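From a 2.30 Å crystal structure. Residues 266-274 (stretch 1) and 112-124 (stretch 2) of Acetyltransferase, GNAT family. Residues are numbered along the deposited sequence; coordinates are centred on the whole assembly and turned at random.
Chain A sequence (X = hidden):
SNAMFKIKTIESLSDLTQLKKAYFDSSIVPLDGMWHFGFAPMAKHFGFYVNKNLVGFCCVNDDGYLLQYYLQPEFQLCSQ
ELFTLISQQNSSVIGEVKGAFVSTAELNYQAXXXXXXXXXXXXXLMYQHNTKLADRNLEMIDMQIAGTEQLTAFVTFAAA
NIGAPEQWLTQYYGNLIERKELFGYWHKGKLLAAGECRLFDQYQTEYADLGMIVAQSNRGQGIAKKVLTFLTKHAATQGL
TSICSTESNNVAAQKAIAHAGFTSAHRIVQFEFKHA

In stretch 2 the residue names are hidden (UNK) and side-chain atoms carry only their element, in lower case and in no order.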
# COMPACT_ATOMS: atom_id res chain seq x y z
N HIS A 266 -5.95 -23.22 -18.06
CA HIS A 266 -6.28 -21.84 -18.39
C HIS A 266 -5.13 -20.92 -18.67
O HIS A 266 -4.01 -21.12 -18.16
CB HIS A 266 -7.11 -21.27 -17.27
CG HIS A 266 -8.46 -21.88 -17.20
ND1 HIS A 266 -9.45 -21.55 -18.10
CD2 HIS A 266 -8.96 -22.85 -16.40
CE1 HIS A 266 -10.52 -22.29 -17.83
NE2 HIS A 266 -10.25 -23.07 -16.80
N ARG A 267 -5.42 -19.88 -19.45
CA ARG A 267 -4.43 -18.96 -19.96
C ARG A 267 -5.03 -17.58 -19.98
O ARG A 267 -6.19 -17.45 -20.22
CB ARG A 267 -4.03 -19.29 -21.41
CG ARG A 267 -3.32 -20.60 -21.61
CD ARG A 267 -1.96 -20.66 -20.93
NE ARG A 267 -1.26 -21.90 -21.25
CZ ARG A 267 -1.44 -23.03 -20.60
NH1 ARG A 267 -2.30 -23.12 -19.61
NH2 ARG A 267 -0.76 -24.10 -20.96
N ILE A 268 -4.23 -16.55 -19.71
CA ILE A 268 -4.64 -15.18 -20.00
C ILE A 268 -3.93 -14.82 -21.28
O ILE A 268 -2.69 -14.96 -21.41
CB ILE A 268 -4.23 -14.13 -18.89
CG1 ILE A 268 -4.99 -14.39 -17.61
CG2 ILE A 268 -4.55 -12.75 -19.34
CD1 ILE A 268 -4.60 -13.51 -16.36
N VAL A 269 -4.70 -14.29 -22.21
CA VAL A 269 -4.20 -13.99 -23.52
C VAL A 269 -4.38 -12.53 -23.77
O VAL A 269 -5.38 -11.93 -23.36
CB VAL A 269 -5.02 -14.80 -24.59
CG1 VAL A 269 -4.57 -14.45 -25.99
CG2 VAL A 269 -4.98 -16.33 -24.32
N GLN A 270 -3.44 -11.97 -24.51
CA GLN A 270 -3.51 -10.60 -24.97
C GLN A 270 -3.82 -10.61 -26.43
O GLN A 270 -2.98 -11.12 -27.20
CB GLN A 270 -2.15 -9.89 -24.79
CG GLN A 270 -2.18 -8.42 -25.14
CD GLN A 270 -0.84 -7.72 -24.96
OE1 GLN A 270 0.05 -8.18 -24.22
NE2 GLN A 270 -0.67 -6.61 -25.67
N PHE A 271 -4.97 -10.04 -26.80
CA PHE A 271 -5.45 -9.94 -28.20
C PHE A 271 -5.27 -8.53 -28.73
O PHE A 271 -5.46 -7.56 -27.98
CB PHE A 271 -6.94 -10.25 -28.30
CG PHE A 271 -7.27 -11.69 -28.15
CD1 PHE A 271 -7.02 -12.58 -29.19
CD2 PHE A 271 -7.85 -12.18 -27.00
CE1 PHE A 271 -7.33 -13.93 -29.08
CE2 PHE A 271 -8.18 -13.55 -26.88
CZ PHE A 271 -7.91 -14.42 -27.94
N GLU A 272 -4.88 -8.42 -30.00
CA GLU A 272 -4.77 -7.11 -30.64
C GLU A 272 -5.93 -7.03 -31.61
O GLU A 272 -6.22 -7.99 -32.31
CB GLU A 272 -3.46 -6.92 -31.40
CG GLU A 272 -2.17 -7.18 -30.58
CD GLU A 272 -1.97 -6.22 -29.40
OE1 GLU A 272 -2.14 -5.00 -29.60
OE2 GLU A 272 -1.64 -6.70 -28.28
N PHE A 273 -6.59 -5.88 -31.63
CA PHE A 273 -7.72 -5.66 -32.50
C PHE A 273 -7.39 -5.29 -33.94
O PHE A 273 -6.42 -4.55 -34.25
CB PHE A 273 -8.63 -4.57 -31.94
CG PHE A 273 -9.36 -4.98 -30.71
CD1 PHE A 273 -9.68 -6.31 -30.48
CD2 PHE A 273 -9.77 -4.01 -29.79
CE1 PHE A 273 -10.34 -6.69 -29.33
CE2 PHE A 273 -10.48 -4.39 -28.65
CZ PHE A 273 -10.76 -5.72 -28.41
N LYS A 274 -8.24 -5.84 -34.81
CA LYS A 274 -8.39 -5.41 -36.19
C LYS A 274 -9.43 -4.26 -36.18
O LYS A 274 -9.42 -3.36 -37.04
CB LYS A 274 -8.82 -6.60 -37.12
CG LYS A 274 -9.97 -7.50 -36.60
CD LYS A 274 -10.38 -8.65 -37.58
CE LYS A 274 -11.92 -8.71 -37.84
NZ LYS A 274 -12.53 -10.07 -37.89
N UNK A 112 -15.80 -13.05 -28.03
CA UNK A 112 -15.93 -11.83 -28.81
C UNK A 112 -14.58 -11.36 -29.20
O UNK A 112 -14.42 -10.83 -30.30
c UNK A 112 -18.89 -11.35 -29.04
c UNK A 112 -18.14 -11.23 -27.73
c UNK A 112 -18.90 -10.29 -26.73
c UNK A 112 -16.71 -10.76 -28.04
N UNK A 113 -13.59 -11.57 -28.34
CA UNK A 113 -12.21 -11.23 -28.68
C UNK A 113 -11.73 -12.06 -29.84
O UNK A 113 -11.15 -11.53 -30.80
c UNK A 113 -11.27 -11.45 -27.50
s UNK A 113 -11.52 -10.32 -26.02
N UNK A 114 -11.96 -13.37 -29.76
CA UNK A 114 -11.64 -14.29 -30.86
C UNK A 114 -12.18 -13.75 -32.16
O UNK A 114 -11.42 -13.62 -33.09
c UNK A 114 -11.32 -16.42 -29.51
c UNK A 114 -9.92 -16.70 -30.06
c UNK A 114 -11.98 -17.67 -28.97
c UNK A 114 -12.15 -15.71 -30.58
N UNK A 115 -13.47 -13.38 -32.19
CA UNK A 115 -14.16 -12.89 -33.39
C UNK A 115 -13.50 -11.67 -33.97
O UNK A 115 -13.43 -11.49 -35.18
o UNK A 115 -16.17 -14.85 -33.11
c UNK A 115 -16.58 -13.70 -32.81
c UNK A 115 -15.64 -12.49 -33.08
o UNK A 115 -17.73 -13.50 -32.32
N UNK A 116 -13.01 -10.79 -33.11
CA UNK A 116 -12.66 -9.47 -33.57
C UNK A 116 -11.20 -9.14 -33.56
O UNK A 116 -10.85 -8.00 -33.83
c UNK A 116 -14.83 -8.55 -32.86
c UNK A 116 -13.38 -8.45 -32.72
n UNK A 116 -15.47 -9.23 -31.91
o UNK A 116 -15.40 -8.01 -33.80
N UNK A 117 -10.35 -10.11 -33.25
CA UNK A 117 -8.93 -9.78 -33.07
C UNK A 117 -8.11 -10.23 -34.25
O UNK A 117 -8.46 -11.18 -34.94
o UNK A 117 -9.19 -9.99 -30.69
c UNK A 117 -8.40 -10.41 -31.79
N UNK A 118 -7.01 -9.53 -34.47
CA UNK A 118 -6.09 -9.86 -35.54
C UNK A 118 -5.09 -10.88 -35.02
O UNK A 118 -4.94 -11.95 -35.60
c UNK A 118 -5.36 -8.61 -36.03
N UNK A 119 -4.37 -10.52 -33.94
CA UNK A 119 -3.28 -11.35 -33.43
C UNK A 119 -3.41 -11.60 -31.94
O UNK A 119 -4.28 -11.03 -31.24
o UNK A 119 -1.82 -9.43 -33.15
c UNK A 119 -1.90 -10.74 -33.74
c UNK A 119 -1.62 -10.67 -35.28
N UNK A 120 -2.56 -12.48 -31.44
CA UNK A 120 -2.56 -12.74 -30.05
C UNK A 120 -1.23 -13.23 -29.57
O UNK A 120 -0.42 -13.73 -30.33
c UNK A 120 -2.03 -17.76 -30.21
c UNK A 120 -2.85 -15.71 -31.16
c UNK A 120 -3.08 -15.20 -29.90
c UNK A 120 -3.60 -13.80 -29.72
c UNK A 120 -2.23 -17.26 -28.96
c UNK A 120 -2.33 -16.99 -31.32
c UNK A 120 -2.74 -15.99 -28.79
N UNK A 121 -1.04 -13.11 -28.26
CA UNK A 121 -0.08 -13.90 -27.56
C UNK A 121 -0.56 -14.24 -26.16
O UNK A 121 -1.42 -13.56 -25.58
c UNK A 121 2.39 -11.09 -26.79
c UNK A 121 2.22 -9.60 -26.51
c UNK A 121 1.21 -13.13 -27.48
c UNK A 121 1.10 -11.88 -26.66
n UNK A 121 3.50 -8.94 -26.85
N UNK A 122 0.02 -15.30 -25.61
CA UNK A 122 -0.31 -15.72 -24.26
C UNK A 122 0.37 -14.79 -23.28
O UNK A 122 1.49 -14.45 -23.47
c UNK A 122 0.15 -17.16 -24.02
c UNK A 122 -0.45 -18.05 -25.11
c UNK A 122 -0.31 -17.66 -22.66
N UNK A 123 -0.31 -14.41 -22.23
CA UNK A 123 0.32 -13.59 -21.18
C UNK A 123 0.72 -14.41 -19.94
O UNK A 123 1.75 -14.24 -19.39
c UNK A 123 -0.69 -12.54 -20.75
o UNK A 123 -0.51 -11.80 -18.51
n UNK A 123 0.58 -10.61 -20.06
c UNK A 123 -0.18 -11.63 -19.67
N UNK A 124 -0.13 -15.30 -19.49
CA UNK A 124 0.21 -16.10 -18.33
C UNK A 124 -0.62 -17.34 -18.25
O UNK A 124 -1.56 -17.52 -19.01
c UNK A 124 0.06 -15.28 -17.02
o UNK A 124 -0.88 -14.26 -17.14
O HOH W 1 0.81 -10.29 -22.72

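Position 112 carries four carbons, forked at the second, and lies in a helix that arrives from earlier in the chain. It does not reach stretch 1, and the fork after one methylene makes it leucine, L112, a residue at home in a buried helical site.

Position 113 has one carbon, its CB, 3.5 Å from CD2 of F271, and then a sulfur: cysteine, C113. Its SG sits 5.2 Å from the F271 ring centroid, obliquely. A small, polarizable side chain suits this close, buried packing.

At 114 four carbons again fork at the second, and a terminal one lies 3.7 Å from CZ of F271: leucine, L114. Its CA-to-CB bond points away from the strand, yet the side chain is long enough to bring CD2 back to that ring.

Position 115 shows two carbons, the second bearing two oxygens. Its CA-to-CB bond points away from stretch 1 and the side chain makes no close contact; its backbone O accepts a hydrogen bond from NZ of K274 (3.2 Å). The carboxylate is aspartate, D115, its charge suited to an exposed helical site.

Position 116 has two carbons, the second with one oxygen and one nitrogen, an amide; its backbone O lies 2.9 Å from CG of K274. This is asparagine, N116, whose ND2 donates to O of L112 (2.5 Å), turning the side chain back on the helix.

At 117, where the chain leaves helical geometry, one carbon carries one oxygen, 3.3 Å from CB of F271: serine, S117. Its OG donates a very short hydrogen bond to O of C113 (2.5 Å); a compact hydroxyl fits both neighbours.

Position 118 has a single carbon, 4.1 Å from CB of K274, and its N donates to O of E272 (2.8 Å): alanine, A118, whose lone methyl suits an exposed corner.

Position 119 branches at its first carbon into a carbon and an oxygen, the latter 3.4 Å from CG of E272: threonine, T119. Beta-branching suits an extended chain; its O accepts from N of E272 (3.0 Å).

Position 120 is one carbon, its CB, 3.7 Å from CD1 of F271, and a six-carbon ring: phenylalanine, F120. Its ring offers its edge to V269, CD2 lying 3.7 Å from CG1.

At 121 four carbons in a row end in nitrogen, the last carbon 3.5 Å from OE1 of Q270: K121. Its long chain can pass Q270, and its backbone N and O both bond to that residue.

At 122 a carbon carries two more, one 3.8 Å from CD of R267: V122, beta-branched as suits a strand.

Position 123 has two carbons, the second carrying one oxygen and one nitrogen; the first is 4.1 Å from CG2 of I268: asparagine, N123. Its amide suits a water bridge: ND2 donates to a water (2.7 Å), which donates to OE1 of Q270 (2.7 Å).

Position 124 has one carbon and one oxygen, 3.8 Å from CB of I268; its backbone O accepts from N of I268 (2.9 Å). This is S124, whose small hydroxyl fits a buried site, OG donating to OD1 of N123 (2.8 Å).

The contact is an antiparallel strand pairing. A bulge lets O of I268 accept from N of N123 (2.6 Å) and N of S124 (3.2 Å). V269, F271, F120 and V122 share one face, where F271 also packs against the helix.

Stretch 2, residues 112-124: LCLDNSATFKVNS
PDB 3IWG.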